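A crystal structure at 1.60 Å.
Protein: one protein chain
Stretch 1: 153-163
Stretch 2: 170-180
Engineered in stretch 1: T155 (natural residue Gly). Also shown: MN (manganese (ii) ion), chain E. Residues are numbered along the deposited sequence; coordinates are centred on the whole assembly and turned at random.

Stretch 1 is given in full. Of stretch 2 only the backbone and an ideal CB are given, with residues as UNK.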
# COMPACT_ATOMS: atom_id res chain seq x y z
N LEU A 153 -14.69 -6.86 14.61
CA LEU A 153 -15.66 -7.85 14.14
C LEU A 153 -15.48 -8.36 12.73
O LEU A 153 -15.50 -9.56 12.49
CB LEU A 153 -17.08 -7.30 14.26
CG LEU A 153 -17.44 -6.62 15.57
CD1 LEU A 153 -18.88 -6.15 15.50
CD2 LEU A 153 -17.27 -7.61 16.72
N LEU A 154 -15.31 -7.44 11.79
CA LEU A 154 -15.17 -7.81 10.40
C LEU A 154 -14.20 -6.84 9.72
O LEU A 154 -14.29 -5.64 9.92
CB LEU A 154 -16.54 -7.73 9.71
CG LEU A 154 -16.52 -7.72 8.19
CD1 LEU A 154 -16.20 -9.13 7.70
CD2 LEU A 154 -17.89 -7.21 7.63
N THR A 155 -13.26 -7.37 8.95
CA THR A 155 -12.35 -6.45 8.25
C THR A 155 -12.15 -6.79 6.80
O THR A 155 -12.14 -7.96 6.41
CB THR A 155 -10.94 -6.36 8.93
OG1 THR A 155 -10.20 -5.29 8.33
CG2 THR A 155 -10.14 -7.69 8.77
N PHE A 156 -11.99 -5.74 5.97
CA PHE A 156 -11.67 -5.94 4.57
C PHE A 156 -10.23 -5.36 4.43
O PHE A 156 -9.96 -4.25 4.85
CB PHE A 156 -12.60 -5.16 3.64
CG PHE A 156 -13.99 -5.74 3.50
CD1 PHE A 156 -14.33 -6.94 4.13
CD2 PHE A 156 -14.94 -5.09 2.72
CE1 PHE A 156 -15.63 -7.49 4.00
CE2 PHE A 156 -16.24 -5.62 2.58
CZ PHE A 156 -16.58 -6.81 3.21
N ASP A 157 -9.31 -6.16 3.90
CA ASP A 157 -7.93 -5.74 3.70
C ASP A 157 -7.88 -4.94 2.40
O ASP A 157 -8.28 -5.47 1.34
CB ASP A 157 -7.09 -7.00 3.57
CG ASP A 157 -5.61 -6.75 3.55
OD1 ASP A 157 -5.19 -5.58 3.63
OD2 ASP A 157 -4.91 -7.79 3.44
N VAL A 158 -7.42 -3.68 2.46
CA VAL A 158 -7.32 -2.91 1.23
C VAL A 158 -5.90 -2.64 0.83
O VAL A 158 -5.62 -1.77 0.00
CB VAL A 158 -8.22 -1.63 1.21
CG1 VAL A 158 -9.70 -2.07 1.41
CG2 VAL A 158 -7.80 -0.64 2.30
N TRP A 159 -5.00 -3.45 1.41
CA TRP A 159 -3.60 -3.42 0.97
C TRP A 159 -3.79 -4.01 -0.44
O TRP A 159 -4.56 -4.93 -0.62
CB TRP A 159 -2.73 -4.39 1.79
CG TRP A 159 -2.20 -3.77 3.05
CD1 TRP A 159 -2.93 -3.33 4.11
CD2 TRP A 159 -0.84 -3.54 3.37
NE1 TRP A 159 -2.10 -2.83 5.08
CE2 TRP A 159 -0.80 -2.94 4.66
CE3 TRP A 159 0.38 -3.78 2.69
CZ2 TRP A 159 0.41 -2.58 5.29
CZ3 TRP A 159 1.59 -3.42 3.32
CH2 TRP A 159 1.59 -2.82 4.61
N GLU A 160 -3.13 -3.43 -1.43
CA GLU A 160 -3.29 -3.92 -2.79
C GLU A 160 -2.98 -5.39 -3.00
O GLU A 160 -3.58 -6.03 -3.85
CB GLU A 160 -2.46 -3.05 -3.75
CG GLU A 160 -3.00 -1.62 -3.82
CD GLU A 160 -2.19 -0.72 -4.73
OE1 GLU A 160 -0.95 -0.72 -4.59
OE2 GLU A 160 -2.80 -0.05 -5.58
N HIS A 161 -2.06 -5.95 -2.21
CA HIS A 161 -1.74 -7.37 -2.37
C HIS A 161 -2.96 -8.29 -2.09
O HIS A 161 -3.00 -9.42 -2.52
CB HIS A 161 -0.54 -7.77 -1.48
CG HIS A 161 -0.79 -7.68 -0.01
ND1 HIS A 161 -0.00 -6.91 0.82
CD2 HIS A 161 -1.69 -8.30 0.81
CE1 HIS A 161 -0.39 -7.05 2.07
NE2 HIS A 161 -1.41 -7.89 2.10
N ALA A 162 -3.98 -7.78 -1.42
CA ALA A 162 -5.14 -8.58 -1.11
C ALA A 162 -6.00 -8.83 -2.33
O ALA A 162 -6.76 -9.76 -2.35
CB ALA A 162 -5.97 -7.88 -0.03
N TYR A 163 -5.84 -8.03 -3.37
CA TYR A 163 -6.75 -8.19 -4.50
C TYR A 163 -6.13 -7.92 -5.85
O TYR A 163 -6.76 -8.18 -6.87
CB TYR A 163 -7.95 -7.21 -4.32
CG TYR A 163 -7.59 -5.72 -4.19
CD1 TYR A 163 -7.32 -4.94 -5.33
CD2 TYR A 163 -7.49 -5.10 -2.95
CE1 TYR A 163 -6.95 -3.59 -5.23
CE2 TYR A 163 -7.12 -3.77 -2.82
CZ TYR A 163 -6.86 -3.00 -3.97
OH TYR A 163 -6.57 -1.66 -3.91
N UNK A 170 -9.20 -2.39 -9.48
CA UNK A 170 -10.63 -2.42 -9.14
C UNK A 170 -10.92 -2.78 -7.67
O UNK A 170 -11.57 -3.79 -7.38
CB UNK A 170 -11.34 -3.42 -10.05
N UNK A 171 -10.45 -1.93 -6.75
CA UNK A 171 -10.67 -2.18 -5.33
C UNK A 171 -12.15 -2.28 -4.97
O UNK A 171 -12.54 -3.17 -4.22
CB UNK A 171 -10.01 -1.07 -4.50
N UNK A 172 -12.97 -1.36 -5.48
CA UNK A 172 -14.40 -1.39 -5.19
C UNK A 172 -15.07 -2.69 -5.59
O UNK A 172 -15.90 -3.22 -4.84
CB UNK A 172 -15.10 -0.23 -5.90
N UNK A 173 -14.72 -3.22 -6.76
CA UNK A 173 -15.30 -4.47 -7.22
C UNK A 173 -14.90 -5.62 -6.29
O UNK A 173 -15.70 -6.51 -6.03
CB UNK A 173 -14.86 -4.76 -8.66
N UNK A 174 -13.67 -5.58 -5.77
CA UNK A 174 -13.22 -6.62 -4.85
C UNK A 174 -14.04 -6.56 -3.57
O UNK A 174 -14.45 -7.59 -3.06
CB UNK A 174 -11.73 -6.47 -4.54
N UNK A 175 -14.24 -5.35 -3.06
CA UNK A 175 -15.00 -5.19 -1.83
C UNK A 175 -16.41 -5.70 -2.00
O UNK A 175 -16.96 -6.38 -1.11
CB UNK A 175 -15.02 -3.72 -1.39
N UNK A 176 -17.00 -5.39 -3.15
CA UNK A 176 -18.37 -5.85 -3.36
C UNK A 176 -18.44 -7.39 -3.34
O UNK A 176 -19.42 -7.96 -2.83
CB UNK A 176 -18.91 -5.31 -4.69
N UNK A 177 -17.40 -8.06 -3.85
CA UNK A 177 -17.36 -9.51 -3.87
C UNK A 177 -17.03 -10.12 -2.52
O UNK A 177 -17.37 -11.26 -2.27
CB UNK A 177 -16.34 -9.98 -4.91
N UNK A 178 -16.38 -9.38 -1.62
CA UNK A 178 -16.02 -9.98 -0.35
C UNK A 178 -17.23 -10.40 0.43
O UNK A 178 -17.18 -11.35 1.20
CB UNK A 178 -15.18 -9.01 0.48
N UNK A 179 -18.33 -9.69 0.24
CA UNK A 179 -19.54 -10.05 0.99
C UNK A 179 -20.00 -11.48 0.76
O UNK A 179 -20.58 -12.11 1.67
CB UNK A 179 -20.68 -9.10 0.62
N UNK A 180 -19.72 -12.01 -0.42
CA UNK A 180 -20.12 -13.36 -0.77
C UNK A 180 -19.36 -14.45 0.00
O UNK A 180 -19.81 -15.59 0.04
CB UNK A 180 -19.93 -13.57 -2.27
MN MN E . -2.93 -8.35 3.66

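Position 170 precedes the first helical turn; its phi/psi of -77/63 is not helical, and its CA-to-CB bond points away from stretch 1, with nothing of that stretch within 5.5 Å of the ideal CB. Contact sets no constraint, so polar or charged residues would serve. The deposited residue is R170, at the N-cap position; it forms a salt bridge with the side chain at 173.

Position 171 is helical (-59/-45) and its CA-to-CB bond runs sideways, yet the ideal CB lies 3.5 Å from Y163 OH, and the carbonyl of V158 is farther along. A side chain leaving here meets a hydroxyl and then a backbone oxygen, so a long donor such as arginine, lysine or glutamine would suit; a short polar residue might meet the hydroxyl, but only a longer one could also extend toward V158 O. It is R171. R171 NE donates to Y163 OH at 3.0 Å with an N-H...acceptor angle of 179°, placing the hydroxyl near the guanidinium plane. V158 O sits over a guanidinium face instead, so its 3.2 Å approach to R171 NH2 has too poor an angle for a hydrogen bond. Beneath the side chain, R171 CA packs over the Y163 ring, 4.3 Å from its centroid.

Positions 172 and 173 lie out of reach of stretch 1, and many helix-compatible residues would fit. They are A172 and D173, the latter the salt-bridge partner of R170 (R170 NH1 to D173 OD2, 3.0 Å).

At 174 the bond points toward stretch 1 and the ideal CB is 3.9 Å from Y163 CB. A flat or apolar side chain could lie against that methylene, and the D157 carbonyl lies beyond, within possible reach through a water. H174 uses chi1 t: Y163 CB stands 3.5 Å from the imidazole centroid, 10° off its normal. A water lies 2.8 Å from both H174 NE2 and D157 O, donating to the latter.

Position 175 starts sideways, its ideal CB 4.3 Å from F156 CD2. The nearby F156 ring, with V158 CG1 farther out, favours a branched aliphatic or methionine. In L175 the end comes nearer than the bond suggests: CD2 is 3.8 Å from F156 CD2 and 4.0 Å from V158 CG1.

Position 176 points away and 177 is out of reach; polar residues would suit both. K176 and D177 form a salt bridge, NZ to OD2 3.3 Å.

The ideal CB at 178 points toward stretch 1, 3.8 Å from F156 CZ, with a ring face available. Leucine, isoleucine or methionine could cover it. L178 does so: CD1 is 3.5 Å from the F156 centroid, 21° off the normal.

At 179 the bond runs sideways and the ideal CB is 5.4 Å from F156 CZ, so only a large side chain would reach far; the L154 methyls favour an apolar or aromatic one. In the deposited structure the edge of F156 meets the face of the six-membered ring of W179, centroids 4.7 Å apart and planes at 67°, while W179 CZ3 lies 3.8 Å from L154 CD2.

Position 180 is out of reach, and small polar residues would fit. S180 OG donates to D177 O at 2.8 Å.

Stretch 2 (170-180) RRADHLKDLWS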
# COMPACT_ATOMS: atom_id res chain seq x y z
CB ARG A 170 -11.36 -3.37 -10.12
CG ARG A 170 -11.11 -2.99 -11.61
CD ARG A 170 -11.88 -3.90 -12.60
NE ARG A 170 -11.43 -5.28 -12.58
CZ ARG A 170 -12.06 -6.28 -11.97
NH1 ARG A 170 -13.19 -6.06 -11.30
NH2 ARG A 170 -11.55 -7.49 -11.99
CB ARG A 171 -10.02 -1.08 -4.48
CG ARG A 171 -10.10 -1.38 -2.99
CD ARG A 171 -9.72 -0.21 -2.15
NE ARG A 171 -8.26 -0.01 -2.12
CZ ARG A 171 -7.68 0.90 -1.36
NH1 ARG A 171 -8.43 1.65 -0.57
NH2 ARG A 171 -6.36 1.06 -1.39
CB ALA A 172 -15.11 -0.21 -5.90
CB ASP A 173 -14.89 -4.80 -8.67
CG ASP A 173 -15.52 -3.84 -9.69
OD1 ASP A 173 -16.47 -3.08 -9.32
OD2 ASP A 173 -15.06 -3.82 -10.86
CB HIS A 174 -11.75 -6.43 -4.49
CG HIS A 174 -11.28 -7.32 -3.39
ND1 HIS A 174 -11.09 -8.67 -3.54
CD2 HIS A 174 -10.85 -7.02 -2.13
CE1 HIS A 174 -10.57 -9.17 -2.43
NE2 HIS A 174 -10.42 -8.19 -1.56
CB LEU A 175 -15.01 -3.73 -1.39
CG LEU A 175 -13.61 -3.16 -1.09
CD1 LEU A 175 -13.76 -1.81 -0.40
CD2 LEU A 175 -12.79 -4.11 -0.20
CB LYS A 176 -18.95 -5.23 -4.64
CG LYS A 176 -18.69 -5.97 -5.91
CD LYS A 176 -18.48 -5.00 -7.09
CE LYS A 176 -18.22 -5.76 -8.38
NZ LYS A 176 -17.63 -7.09 -8.07
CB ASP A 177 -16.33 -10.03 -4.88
CG ASP A 177 -16.81 -9.96 -6.32
OD1 ASP A 177 -18.04 -10.04 -6.55
OD2 ASP A 177 -15.95 -9.84 -7.22
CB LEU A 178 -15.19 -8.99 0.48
CG LEU A 178 -13.72 -8.87 0.10
CD1 LEU A 178 -13.11 -7.77 1.00
CD2 LEU A 178 -12.99 -10.21 0.26
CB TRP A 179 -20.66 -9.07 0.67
CG TRP A 179 -20.30 -7.67 0.96
CD1 TRP A 179 -19.97 -6.70 0.04
CD2 TRP A 179 -20.19 -7.06 2.25
NE1 TRP A 179 -19.66 -5.53 0.69
CE2 TRP A 179 -19.79 -5.72 2.04
CE3 TRP A 179 -20.40 -7.51 3.57
CZ2 TRP A 179 -19.59 -4.82 3.09
CZ3 TRP A 179 -20.19 -6.59 4.63
CH2 TRP A 179 -19.79 -5.27 4.37
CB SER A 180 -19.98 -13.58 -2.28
OG SER A 180 -18.61 -13.71 -2.69
O HOH W 1 -9.48 -8.03 1.07
O HOH W 2 -2.65 -6.36 4.66
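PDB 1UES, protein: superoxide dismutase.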